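Local atomic coordinates of xyloglucan-specific endo-beta-1,4-glucanase BoGH9A (Bacteroides ovatus, PDB entry 6DHT), a protein that hydrolyses internal beta-1,4-glucosidic bonds in the backbone of xyloglucan, releasing xyloglucan oligosaccharides. Residues G38-F43 / K89-S94; V236-T241 / S264-L269; V260-V265 / A313-N318. One frame throughout, in Å; residues are numbered along the deposited sequence.

Contact 1: residues G38-F43 / K89-S94; sequences GKVEEF and KVNGAS
Val40 and Val90 meet through CG1 methyls that each stand anti to their own backbone N (chi1 170° for Val40), and the two side chains cross at about a right angle. Their CG1 atoms are 3.4 Å apart, closer than ordinary carbon contact. In Asn91, chi1 (-68°) sets CG beside the backbone N, and ND2 at the end of the side chain donates to Lys39 O over 2.7 Å, the oxygen close to the amide plane and the donor in the carbonyl plane, although the N-H is bent to 139°. Val40 CG2 lies against the same ND2 at 3.8 Å. Closer to the strands, Val90 CG2 touches Phe43 CB at 3.9 Å. A water donates to Glu42 O at 2.7 Å and sits beside Asn91 N, at a separation too short to be taken at face value. Asn91 and Gly92 are the central residues of a type II' turn whose ends, Val90 and Ala93, are joined by two backbone hydrogen bonds. This tight hairpin links strands 84-90 and 93-99 of the Ig-like domain. Strand 42-47 runs antiparallel beside 84-90, and Phe43 and Val90 both reach Leu75 on strand 72-76 of the domain's other sheet.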
ATOM      1  N   GLY A  38     -14.859   5.127 -29.786  1.00 28.95           N
ATOM      2  CA  GLY A  38     -15.070   6.013 -30.915  1.00 29.39           C
ATOM      3  C   GLY A  38     -14.050   5.799 -32.011  1.00 36.22           C
ATOM      4  O   GLY A  38     -12.998   5.199 -31.805  1.00 31.13           O
ATOM      5  N   LYS A  39     -14.363   6.311 -33.195  1.00 27.99           N
ATOM      6  CA  LYS A  39     -13.479   6.188 -34.334  1.00 28.14           C
ATOM      7  C   LYS A  39     -12.477   7.340 -34.340  1.00 36.55           C
ATOM      8  O   LYS A  39     -12.861   8.508 -34.385  1.00 37.30           O
ATOM      9  CB  LYS A  39     -14.315   6.177 -35.623  1.00 28.26           C
ATOM     10  CG  LYS A  39     -13.542   5.740 -36.865  1.00 44.81           C
ATOM     11  CD  LYS A  39     -14.465   5.391 -38.034  1.00 54.33           C
ATOM     12  CE  LYS A  39     -13.677   5.103 -39.313  1.00 69.47           C
ATOM     13  NZ  LYS A  39     -12.459   4.264 -39.077  1.00 77.51           N
ATOM     14  N   VAL A  40     -11.191   6.999 -34.275  1.00 29.04           N
ATOM     15  CA  VAL A  40     -10.106   7.973 -34.255  1.00 33.30           C
ATOM     16  C   VAL A  40      -9.069   7.555 -35.295  1.00 32.45           C
ATOM     17  O   VAL A  40      -8.757   6.368 -35.421  1.00 40.52           O
ATOM     18  CB  VAL A  40      -9.444   8.039 -32.844  1.00 30.44           C
ATOM     19  CG1 VAL A  40      -8.166   8.852 -32.873  1.00 34.35           C
ATOM     20  CG2 VAL A  40     -10.419   8.635 -31.855  1.00 38.01           C
ATOM     21  N   GLU A  41      -8.532   8.520 -36.036  1.00 27.75           N
ATOM     22  CA  GLU A  41      -7.532   8.219 -37.050  1.00 29.47           C
ATOM     23  C   GLU A  41      -6.241   8.994 -36.852  1.00 25.06           C
ATOM     24  O   GLU A  41      -5.196   8.620 -37.388  1.00 30.07           O
ATOM     25  CB  GLU A  41      -8.108   8.500 -38.441  1.00 42.42           C
ATOM     26  CG  GLU A  41      -9.273   7.582 -38.787  1.00 51.08           C
ATOM     27  CD  GLU A  41      -9.877   7.864 -40.149  1.00 60.57           C
ATOM     28  OE1 GLU A  41      -9.384   8.769 -40.857  1.00 51.83           O
ATOM     29  OE2 GLU A  41     -10.851   7.170 -40.511  1.00 67.87           O
ATOM     30  N   GLU A  42      -6.311  10.061 -36.069  1.00 28.66           N
ATOM     31  CA  GLU A  42      -5.205  10.997 -35.953  1.00 29.91           C
ATOM     32  C   GLU A  42      -5.268  11.781 -34.637  1.00 27.40           C
ATOM     33  O   GLU A  42      -6.346  12.088 -34.154  1.00 25.22           O
ATOM     34  CB  GLU A  42      -5.306  11.953 -37.133  1.00 33.03           C
ATOM     35  CG  GLU A  42      -4.271  13.021 -37.208  1.00 39.59           C
ATOM     36  CD  GLU A  42      -4.466  13.875 -38.446  1.00 47.88           C
ATOM     37  OE1 GLU A  42      -4.603  13.293 -39.543  1.00 46.70           O
ATOM     38  OE2 GLU A  42      -4.503  15.118 -38.321  1.00 53.77           O
ATOM     39  N   PHE A  43      -4.109  12.108 -34.062  1.00 25.41           N
ATOM     40  CA  PHE A  43      -4.061  13.064 -32.960  1.00 20.50           C
ATOM     41  C   PHE A  43      -2.890  14.005 -33.109  1.00 19.49           C
ATOM     42  O   PHE A  43      -1.942  13.720 -33.847  1.00 23.49           O
ATOM     43  CB  PHE A  43      -4.007  12.352 -31.591  1.00 20.46           C
ATOM     44  CG  PHE A  43      -2.668  11.743 -31.256  1.00 22.28           C
ATOM     45  CD1 PHE A  43      -2.327  10.481 -31.713  1.00 22.12           C
ATOM     46  CD2 PHE A  43      -1.763  12.440 -30.476  1.00 23.15           C
ATOM     47  CE1 PHE A  43      -1.089   9.926 -31.402  1.00 23.28           C
ATOM     48  CE2 PHE A  43      -0.534  11.887 -30.149  1.00 22.15           C
ATOM     49  CZ  PHE A  43      -0.200  10.635 -30.618  1.00 21.49           C
ATOM     50  N   LYS A  89      -5.063  17.079 -28.878  1.00 23.12           N
ATOM     51  CA  LYS A  89      -6.323  17.176 -29.624  1.00 25.08           C
ATOM     52  C   LYS A  89      -6.564  15.890 -30.409  1.00 20.68           C
ATOM     53  O   LYS A  89      -5.678  15.428 -31.133  1.00 25.15           O
ATOM     54  CB  LYS A  89      -6.315  18.382 -30.573  1.00 29.92           C
ATOM     55  CG  LYS A  89      -6.545  19.736 -29.908  1.00 34.25           C
ATOM     56  CD  LYS A  89      -7.140  20.736 -30.914  1.00 46.14           C
ATOM     57  CE  LYS A  89      -7.192  22.161 -30.372  1.00 50.48           C
ATOM     58  NZ  LYS A  89      -7.719  22.240 -28.973  1.00 57.61           N
ATOM     59  N   VAL A  90      -7.755  15.319 -30.239  1.00 24.68           N
ATOM     60  CA  VAL A  90      -8.193  14.125 -30.960  1.00 28.80           C
ATOM     61  C   VAL A  90      -9.618  14.355 -31.398  1.00 32.96           C
ATOM     62  O   VAL A  90     -10.507  14.478 -30.554  1.00 34.08           O
ATOM     63  CB  VAL A  90      -8.261  12.849 -30.087  1.00 36.05           C
ATOM     64  CG1 VAL A  90      -8.373  11.614 -30.978  1.00 36.57           C
ATOM     65  CG2 VAL A  90      -7.090  12.744 -29.213  1.00 40.22           C
ATOM     66  N   ASN A  91      -9.837  14.392 -32.710  1.00 37.05           N
ATOM     67  CA  ASN A  91     -11.174  14.600 -33.257  1.00 38.31           C
ATOM     68  C   ASN A  91     -11.748  15.894 -32.692  1.00 32.79           C
ATOM     69  O   ASN A  91     -11.136  16.953 -32.830  1.00 43.05           O
ATOM     70  CB  ASN A  91     -12.064  13.394 -32.948  1.00 39.59           C
ATOM     71  CG  ASN A  91     -11.627  12.133 -33.698  1.00 49.45           C
ATOM     72  OD1 ASN A  91     -10.482  12.033 -34.162  1.00 44.43           O
ATOM     73  ND2 ASN A  91     -12.541  11.168 -33.826  1.00 44.45           N
ATOM     74  N   GLY A  92     -12.894  15.826 -32.030  1.00 32.08           N
ATOM     75  CA  GLY A  92     -13.458  17.023 -31.439  1.00 40.21           C
ATOM     76  C   GLY A  92     -12.848  17.391 -30.099  1.00 44.05           C
ATOM     77  O   GLY A  92     -12.951  18.534 -29.654  1.00 40.57           O
ATOM     78  N   ALA A  93     -12.196  16.420 -29.463  1.00 39.11           N
ATOM     79  CA  ALA A  93     -11.883  16.507 -28.043  1.00 35.14           C
ATOM     80  C   ALA A  93     -10.479  17.023 -27.763  1.00 28.89           C
ATOM     81  O   ALA A  93      -9.605  16.963 -28.617  1.00 28.66           O
ATOM     82  CB  ALA A  93     -12.055  15.153 -27.419  1.00 35.35           C
ATOM     83  N   SER A  94     -10.268  17.528 -26.552  1.00 27.41           N
ATOM     84  CA  SER A  94      -8.920  17.864 -26.124  1.00 31.07           C
ATOM     85  C   SER A  94      -8.742  17.769 -24.611  1.00 27.04           C
ATOM     86  O   SER A  94      -9.704  17.785 -23.853  1.00 26.68           O
ATOM     87  CB  SER A  94      -8.542  19.266 -26.606  1.00 37.48           C
ATOM     88  OG  SER A  94      -9.249  20.257 -25.885  1.00 40.46           O
TER
HETATM   89  O   HOH W   1      -8.300  13.808 -34.651  1.00 36.86           O

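Contact 2: residues V236-T241 / S264-L269; sequences VYHKLT and SVTAAL
His238 presents the edge of its imidazole to Ser264, whose OG lies in the ring plane and is hydrogen-bonded to ND1 at 2.8 Å. CG of the histidine stands anti to the backbone N (chi1 -167°), and the ring beyond it turns its ND1 edge to the serine, while Ser264 OG stands between its own backbone N and carbonyl carbon (chi1 68°), turned back over the start of the helix. That position lets the same OG accept from Ala267 N over 3.0 Å, so one hydroxyl serves as N-cap of helix 265-281 and as partner of the histidine. Thr266 OG1 is also near the ring plane, beyond CE1, at a looser 4.1 Å. Ala267 points its CB into the angle between the backbone of His238 and Val236, 4.0 Å from His238 CA and oblique to the imidazole. Val236 faces the helix one step further along: its CB and CG2 rest on Ala268 CA, both at 4.0 Å, and CG1 turns to Ala267 CB. Backbone contacts supplement this packing: Ser264 N makes a weak, long bond to Val236 O, and a water accepts from Val236 N and donates to Ser264 O. Further fixing of the imidazole comes from Glu332 O, bonded to NE2, and from the ring of Tyr315, stacked on it. The whole arrangement is buried, joining the lead-in to strand 239-241 to the first turn of helix 265-281; helix 176-192 covers Val236, His238 and Ala267, and helix 339-353 brings the calcium ligand Glu341 against Thr266.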
ATOM      1  N   VAL A 236       0.889 -11.935  20.795  1.00 22.30           N
ATOM      2  CA  VAL A 236       0.411 -10.637  20.299  1.00 18.43           C
ATOM      3  C   VAL A 236      -1.073 -10.741  19.962  1.00 16.61           C
ATOM      4  O   VAL A 236      -1.482 -11.617  19.209  1.00 18.07           O
ATOM      5  CB  VAL A 236       1.236 -10.183  19.070  1.00 19.49           C
ATOM      6  CG1 VAL A 236       0.752  -8.826  18.535  1.00 21.82           C
ATOM      7  CG2 VAL A 236       2.689 -10.101  19.424  1.00 18.77           C
ATOM      8  N   TYR A 237      -1.874  -9.848  20.549  1.00 21.61           N
ATOM      9  CA  TYR A 237      -3.317  -9.820  20.329  1.00 22.94           C
ATOM     10  C   TYR A 237      -3.566  -9.474  18.872  1.00 21.86           C
ATOM     11  O   TYR A 237      -2.862  -8.632  18.312  1.00 22.86           O
ATOM     12  CB  TYR A 237      -3.970  -8.783  21.261  1.00 23.18           C
ATOM     13  CG  TYR A 237      -3.602  -8.984  22.722  1.00 23.84           C
ATOM     14  CD1 TYR A 237      -4.003 -10.126  23.405  1.00 29.37           C
ATOM     15  CD2 TYR A 237      -2.889  -8.035  23.408  1.00 20.80           C
ATOM     16  CE1 TYR A 237      -3.669 -10.310  24.733  1.00 22.58           C
ATOM     17  CE2 TYR A 237      -2.544  -8.210  24.728  1.00 28.51           C
ATOM     18  CZ  TYR A 237      -2.936  -9.350  25.380  1.00 23.39           C
ATOM     19  OH  TYR A 237      -2.578  -9.494  26.696  1.00 26.81           O
ATOM     20  N   HIS A 238      -4.540 -10.130  18.253  1.00 19.12           N
ATOM     21  CA  HIS A 238      -4.787  -9.989  16.813  1.00 18.22           C
ATOM     22  C   HIS A 238      -5.165  -8.565  16.435  1.00 22.64           C
ATOM     23  O   HIS A 238      -4.675  -8.033  15.429  1.00 19.58           O
ATOM     24  CB  HIS A 238      -5.872 -10.975  16.390  1.00 21.09           C
ATOM     25  CG  HIS A 238      -6.014 -11.170  14.911  1.00 21.12           C
ATOM     26  ND1 HIS A 238      -5.081 -11.834  14.135  1.00 19.12           N
ATOM     27  CD2 HIS A 238      -7.012 -10.825  14.070  1.00 17.29           C
ATOM     28  CE1 HIS A 238      -5.501 -11.887  12.889  1.00 19.35           C
ATOM     29  NE2 HIS A 238      -6.670 -11.276  12.816  1.00 19.86           N
ATOM     30  N   LYS A 239      -6.057  -7.944  17.201  1.00 20.50           N
ATOM     31  CA  LYS A 239      -6.513  -6.594  16.891  1.00 17.76           C
ATOM     32  C   LYS A 239      -7.057  -5.902  18.143  1.00 21.10           C
ATOM     33  O   LYS A 239      -7.302  -6.550  19.185  1.00 20.24           O
ATOM     34  CB  LYS A 239      -7.565  -6.628  15.793  1.00 16.66           C
ATOM     35  CG  LYS A 239      -8.793  -7.481  16.157  1.00 18.87           C
ATOM     36  CD  LYS A 239      -9.843  -7.433  15.062  1.00 21.29           C
ATOM     37  CE  LYS A 239     -10.972  -8.436  15.309  1.00 21.78           C
ATOM     38  NZ  LYS A 239     -12.057  -8.343  14.311  1.00 21.91           N
ATOM     39  N   LEU A 240      -7.218  -4.586  18.039  1.00 19.18           N
ATOM     40  CA  LEU A 240      -7.852  -3.760  19.049  1.00 18.57           C
ATOM     41  C   LEU A 240      -9.103  -3.221  18.391  1.00 19.78           C
ATOM     42  O   LEU A 240      -9.038  -2.573  17.347  1.00 18.08           O
ATOM     43  CB  LEU A 240      -6.908  -2.661  19.513  1.00 18.82           C
ATOM     44  CG  LEU A 240      -7.337  -1.808  20.717  1.00 20.41           C
ATOM     45  CD1 LEU A 240      -6.152  -1.073  21.290  1.00 21.56           C
ATOM     46  CD2 LEU A 240      -8.402  -0.805  20.310  1.00 19.80           C
ATOM     47  N   THR A 241     -10.267  -3.531  18.966  1.00 21.13           N
ATOM     48  CA  THR A 241     -11.520  -3.348  18.253  1.00 18.14           C
ATOM     49  C   THR A 241     -12.700  -3.097  19.191  1.00 21.76           C
ATOM     50  O   THR A 241     -12.658  -3.421  20.383  1.00 19.86           O
ATOM     51  CB  THR A 241     -11.821  -4.610  17.385  1.00 19.80           C
ATOM     52  OG1 THR A 241     -12.970  -4.420  16.568  1.00 22.88           O
ATOM     53  CG2 THR A 241     -11.978  -5.867  18.271  1.00 21.80           C
ATOM     54  N   SER A 264      -2.890 -14.399  17.932  1.00 21.98           N
ATOM     55  CA  SER A 264      -2.850 -15.245  16.736  1.00 21.12           C
ATOM     56  C   SER A 264      -1.409 -15.434  16.274  1.00 21.65           C
ATOM     57  O   SER A 264      -0.546 -14.614  16.564  1.00 22.19           O
ATOM     58  CB  SER A 264      -3.675 -14.646  15.610  1.00 24.40           C
ATOM     59  OG  SER A 264      -3.068 -13.453  15.137  1.00 23.03           O
ATOM     60  N   VAL A 265      -1.172 -16.527  15.559  1.00 23.77           N
ATOM     61  CA  VAL A 265       0.166 -16.854  15.094  1.00 21.23           C
ATOM     62  C   VAL A 265       0.603 -15.845  14.036  1.00 21.50           C
ATOM     63  O   VAL A 265       1.763 -15.431  14.019  1.00 19.94           O
ATOM     64  CB  VAL A 265       0.230 -18.303  14.553  1.00 24.03           C
ATOM     65  CG1 VAL A 265      -0.662 -18.498  13.344  1.00 27.19           C
ATOM     66  CG2 VAL A 265       1.645 -18.704  14.269  1.00 24.62           C
ATOM     67  N   THR A 266      -0.340 -15.413  13.205  1.00 20.08           N
ATOM     68  CA  THR A 266      -0.026 -14.449  12.146  1.00 20.60           C
ATOM     69  C   THR A 266       0.258 -13.058  12.735  1.00 25.38           C
ATOM     70  O   THR A 266       1.178 -12.370  12.306  1.00 19.33           O
ATOM     71  CB  THR A 266      -1.146 -14.392  11.126  1.00 20.44           C
ATOM     72  OG1 THR A 266      -2.398 -14.304  11.816  1.00 20.72           O
ATOM     73  CG2 THR A 266      -1.130 -15.634  10.268  1.00 18.94           C
ATOM     74  N   ALA A 267      -0.501 -12.642  13.735  1.00 19.14           N
ATOM     75  CA  ALA A 267      -0.170 -11.400  14.429  1.00 18.47           C
ATOM     76  C   ALA A 267       1.226 -11.439  15.027  1.00 20.79           C
ATOM     77  O   ALA A 267       2.008 -10.485  14.911  1.00 19.34           O
ATOM     78  CB  ALA A 267      -1.205 -11.084  15.503  1.00 21.50           C
ATOM     79  N   ALA A 268       1.537 -12.540  15.705  1.00 18.61           N
ATOM     80  CA  ALA A 268       2.827 -12.685  16.324  1.00 18.07           C
ATOM     81  C   ALA A 268       3.951 -12.624  15.292  1.00 16.60           C
ATOM     82  O   ALA A 268       4.960 -11.979  15.523  1.00 17.79           O
ATOM     83  CB  ALA A 268       2.895 -13.988  17.100  1.00 21.52           C
ATOM     84  N   LEU A 269       3.752 -13.307  14.171  1.00 19.57           N
ATOM     85  CA  LEU A 269       4.792 -13.348  13.143  1.00 19.20           C
ATOM     86  C   LEU A 269       4.943 -12.025  12.375  1.00 19.29           C
ATOM     87  O   LEU A 269       6.061 -11.595  12.117  1.00 18.13           O
ATOM     88  CB  LEU A 269       4.555 -14.501  12.186  1.00 19.50           C
ATOM     89  CG  LEU A 269       4.779 -15.868  12.839  1.00 18.47           C
ATOM     90  CD1 LEU A 269       4.268 -16.944  11.949  1.00 18.56           C
ATOM     91  CD2 LEU A 269       6.248 -16.079  13.133  1.00 18.74           C
TER
HETATM   92  O   HOH W   2       0.302 -14.246  19.269  1.00 27.82           O

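Contact 3: residues V260-V265 / A313-N318; sequences VVQKSV and AYYNQN
Gln262 reaches across to Tyr314, its CG anti to the backbone N (chi1 -174°) and its chain bent at chi2; NE2 donates almost straight (170°) to Tyr314 O at 3.1 Å. The same NE2 donates to Lys263 O at 2.9 Å, and both oxygens lie close to the amide plane, holding the group flat between its own segment and segment 313-318. At the tight end, Ala313 O accepts from Val265 N over 2.9 Å; in all three bonds the donor stands above the carbonyl plane. There Val265 and Tyr314 lie side by side, CG1 3.8 Å from CD1. Inside, Val261 crosses the buried Tyr315 at about a right angle, its CG2 4.0 Å from CE1, and Gln262 CD approaches Tyr315 CD1. The wetter side is that of the partly exposed Gln262 and Asn316, where a water joins OE1 to Asn316 N. An alanine at Gln262 would probably leave Tyr314 O and Lys263 O without their shared donor, the water without OE1, and a gap beside Tyr315. The contact joins the loop between strand 259-260 and helix 265-281 to the loop leading into helix 317-321, as expected in the (alpha/alpha)6 barrel of family 9 hydrolases, with Tyr315 about 12 Å, side chain to side chain, from the predicted nucleophile Asp171.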
ATOM      1  N   VAL A 260      -8.931  -5.732  23.283  1.00 22.96           N
ATOM      2  CA  VAL A 260      -7.943  -6.542  22.563  1.00 24.14           C
ATOM      3  C   VAL A 260      -8.424  -7.984  22.607  1.00 30.04           C
ATOM      4  O   VAL A 260      -8.957  -8.452  23.626  1.00 26.26           O
ATOM      5  CB  VAL A 260      -6.481  -6.403  23.086  1.00 23.77           C
ATOM      6  CG1 VAL A 260      -5.977  -4.964  22.927  1.00 23.61           C
ATOM      7  CG2 VAL A 260      -6.360  -6.860  24.524  1.00 29.81           C
ATOM      8  N   VAL A 261      -8.298  -8.670  21.485  1.00 21.87           N
ATOM      9  CA  VAL A 261      -8.794 -10.024  21.349  1.00 24.10           C
ATOM     10  C   VAL A 261      -7.676 -11.057  21.165  1.00 22.93           C
ATOM     11  O   VAL A 261      -6.475 -10.724  21.194  1.00 23.45           O
ATOM     12  CB  VAL A 261      -9.801 -10.095  20.212  1.00 20.97           C
ATOM     13  CG1 VAL A 261     -10.953  -9.134  20.480  1.00 23.42           C
ATOM     14  CG2 VAL A 261      -9.131  -9.744  18.883  1.00 25.06           C
ATOM     15  N   GLN A 262      -8.119 -12.304  20.990  1.00 25.47           N
ATOM     16  CA  GLN A 262      -7.290 -13.501  20.877  1.00 22.74           C
ATOM     17  C   GLN A 262      -5.936 -13.297  20.197  1.00 23.20           C
ATOM     18  O   GLN A 262      -5.863 -12.749  19.098  1.00 24.02           O
ATOM     19  CB  GLN A 262      -8.063 -14.557  20.086  1.00 24.86           C
ATOM     20  CG  GLN A 262      -7.398 -15.927  20.000  1.00 29.63           C
ATOM     21  CD  GLN A 262      -7.714 -16.663  18.697  1.00 34.09           C
ATOM     22  OE1 GLN A 262      -8.866 -16.997  18.416  1.00 31.32           O
ATOM     23  NE2 GLN A 262      -6.679 -16.903  17.881  1.00 34.46           N
ATOM     24  N   LYS A 263      -4.884 -13.772  20.844  1.00 23.64           N
ATOM     25  CA  LYS A 263      -3.562 -13.851  20.225  1.00 24.71           C
ATOM     26  C   LYS A 263      -3.601 -14.764  19.004  1.00 27.15           C
ATOM     27  O   LYS A 263      -4.266 -15.794  19.017  1.00 24.50           O
ATOM     28  CB  LYS A 263      -2.558 -14.391  21.244  1.00 22.70           C
ATOM     29  CG  LYS A 263      -2.308 -13.486  22.426  1.00 22.02           C
ATOM     30  CD  LYS A 263      -1.570 -14.253  23.525  1.00 23.14           C
ATOM     31  CE  LYS A 263      -1.250 -13.373  24.709  1.00 26.99           C
ATOM     32  NZ  LYS A 263      -1.106 -14.182  25.967  1.00 30.38           N
ATOM     33  N   SER A 264      -2.890 -14.399  17.932  1.00 21.98           N
ATOM     34  CA  SER A 264      -2.850 -15.245  16.736  1.00 21.12           C
ATOM     35  C   SER A 264      -1.409 -15.434  16.274  1.00 21.65           C
ATOM     36  O   SER A 264      -0.546 -14.614  16.564  1.00 22.19           O
ATOM     37  CB  SER A 264      -3.675 -14.646  15.610  1.00 24.40           C
ATOM     38  OG  SER A 264      -3.068 -13.453  15.137  1.00 23.03           O
ATOM     39  N   VAL A 265      -1.172 -16.527  15.559  1.00 23.77           N
ATOM     40  CA  VAL A 265       0.166 -16.854  15.094  1.00 21.23           C
ATOM     41  C   VAL A 265       0.603 -15.845  14.036  1.00 21.50           C
ATOM     42  O   VAL A 265       1.763 -15.431  14.019  1.00 19.94           O
ATOM     43  CB  VAL A 265       0.230 -18.303  14.553  1.00 24.03           C
ATOM     44  CG1 VAL A 265      -0.662 -18.498  13.344  1.00 27.19           C
ATOM     45  CG2 VAL A 265       1.645 -18.704  14.269  1.00 24.62           C
ATOM     46  N   ALA A 313      -2.293 -21.479  15.680  1.00 29.86           N
ATOM     47  CA  ALA A 313      -3.198 -20.574  16.380  1.00 28.04           C
ATOM     48  C   ALA A 313      -3.743 -19.476  15.466  1.00 29.21           C
ATOM     49  O   ALA A 313      -3.464 -18.287  15.666  1.00 26.78           O
ATOM     50  CB  ALA A 313      -2.477 -19.957  17.553  1.00 29.24           C
ATOM     51  N   TYR A 314      -4.544 -19.885  14.494  1.00 23.95           N
ATOM     52  CA  TYR A 314      -5.173 -18.963  13.556  1.00 25.81           C
ATOM     53  C   TYR A 314      -6.278 -18.151  14.214  1.00 35.23           C
ATOM     54  O   TYR A 314      -6.842 -18.555  15.242  1.00 31.69           O
ATOM     55  CB  TYR A 314      -5.750 -19.740  12.383  1.00 26.40           C
ATOM     56  CG  TYR A 314      -4.778 -20.737  11.805  1.00 32.85           C
ATOM     57  CD1 TYR A 314      -3.459 -20.380  11.543  1.00 26.88           C
ATOM     58  CD2 TYR A 314      -5.170 -22.041  11.543  1.00 33.36           C
ATOM     59  CE1 TYR A 314      -2.567 -21.295  11.021  1.00 30.19           C
ATOM     60  CE2 TYR A 314      -4.289 -22.959  11.022  1.00 33.21           C
ATOM     61  CZ  TYR A 314      -2.991 -22.586  10.760  1.00 34.55           C
ATOM     62  OH  TYR A 314      -2.117 -23.511  10.241  1.00 34.40           O
ATOM     63  N   TYR A 315      -6.596 -17.011  13.606  1.00 26.71           N
ATOM     64  CA  TYR A 315      -7.678 -16.178  14.081  1.00 30.79           C
ATOM     65  C   TYR A 315      -8.910 -16.527  13.293  1.00 24.95           C
ATOM     66  O   TYR A 315      -9.035 -16.163  12.125  1.00 25.04           O
ATOM     67  CB  TYR A 315      -7.395 -14.680  13.910  1.00 30.27           C
ATOM     68  CG  TYR A 315      -8.492 -13.836  14.534  1.00 23.50           C
ATOM     69  CD1 TYR A 315      -8.513 -13.625  15.902  1.00 24.45           C
ATOM     70  CD2 TYR A 315      -9.491 -13.262  13.766  1.00 23.52           C
ATOM     71  CE1 TYR A 315      -9.507 -12.869  16.495  1.00 22.08           C
ATOM     72  CE2 TYR A 315     -10.493 -12.506  14.349  1.00 22.87           C
ATOM     73  CZ  TYR A 315     -10.496 -12.319  15.719  1.00 22.01           C
ATOM     74  OH  TYR A 315     -11.479 -11.574  16.326  1.00 25.38           O
ATOM     75  N   ASN A 316      -9.818 -17.257  13.934  1.00 34.23           N
ATOM     76  CA  ASN A 316     -11.122 -17.554  13.356  1.00 35.77           C
ATOM     77  C   ASN A 316     -12.195 -16.871  14.186  1.00 34.81           C
ATOM     78  O   ASN A 316     -12.425 -17.242  15.342  1.00 32.52           O
ATOM     79  CB  ASN A 316     -11.371 -19.065  13.318  1.00 36.76           C
ATOM     80  CG  ASN A 316     -12.586 -19.425  12.500  1.00 32.65           C
ATOM     81  OD1 ASN A 316     -13.667 -18.891  12.717  1.00 32.91           O
ATOM     82  ND2 ASN A 316     -12.407 -20.307  11.524  1.00 39.83           N
ATOM     83  N   GLN A 317     -12.847 -15.875  13.599  1.00 32.50           N
ATOM     84  CA  GLN A 317     -13.748 -15.028  14.368  1.00 31.74           C
ATOM     85  C   GLN A 317     -15.044 -15.761  14.690  1.00 32.84           C
ATOM     86  O   GLN A 317     -15.585 -15.623  15.784  1.00 31.60           O
ATOM     87  CB  GLN A 317     -14.067 -13.739  13.615  1.00 28.18           C
ATOM     88  CG  GLN A 317     -14.669 -12.678  14.506  1.00 28.95           C
ATOM     89  CD  GLN A 317     -14.319 -11.283  14.039  1.00 23.51           C
ATOM     90  OE1 GLN A 317     -13.377 -10.670  14.540  1.00 26.48           O
ATOM     91  NE2 GLN A 317     -15.078 -10.776  13.096  1.00 24.92           N
ATOM     92  N   ASN A 318     -15.546 -16.511  13.723  1.00 33.17           N
ATOM     93  CA  ASN A 318     -16.744 -17.318  13.943  1.00 35.35           C
ATOM     94  C   ASN A 318     -16.572 -18.280  15.122  1.00 42.14           C
ATOM     95  O   ASN A 318     -17.454 -18.380  15.980  1.00 36.45           O
ATOM     96  CB  ASN A 318     -17.120 -18.072  12.668  1.00 37.64           C
ATOM     97  CG  ASN A 318     -17.957 -17.225  11.710  1.00 55.48           C
ATOM     98  OD1 ASN A 318     -18.195 -16.038  11.956  1.00 58.38           O
ATOM     99  ND2 ASN A 318     -18.408 -17.835  10.613  1.00 59.05           N
TER
HETATM  100  O   HOH W   3     -10.341 -18.510  16.466  1.00 31.89           O

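Overall arrangement
Contact 1 comes first along the chain and lies in the N-terminal Ig-like domain, while contacts 2 and 3 both belong to the glycosyl hydrolase family 9 domain. Its centre is about 54 Å from that of contact 2 and about 56 Å from that of contact 3, on the opposite side of the chain's centre. Segments 236-241, then the shared 260-269 region, then 313-318 follow in order, contact 3 beginning where contact 2 ends. Their centres are about 7 Å apart, and strands 239-241 and 259-260 are antiparallel neighbours in one mixed sheet. Lys239 NZ hydrogen-bonds Gln317 OE1 (2.7 Å). Thus segment 260-265 ties this sheet and helix 265-281 to the 313-318 loop within the catalytic domain.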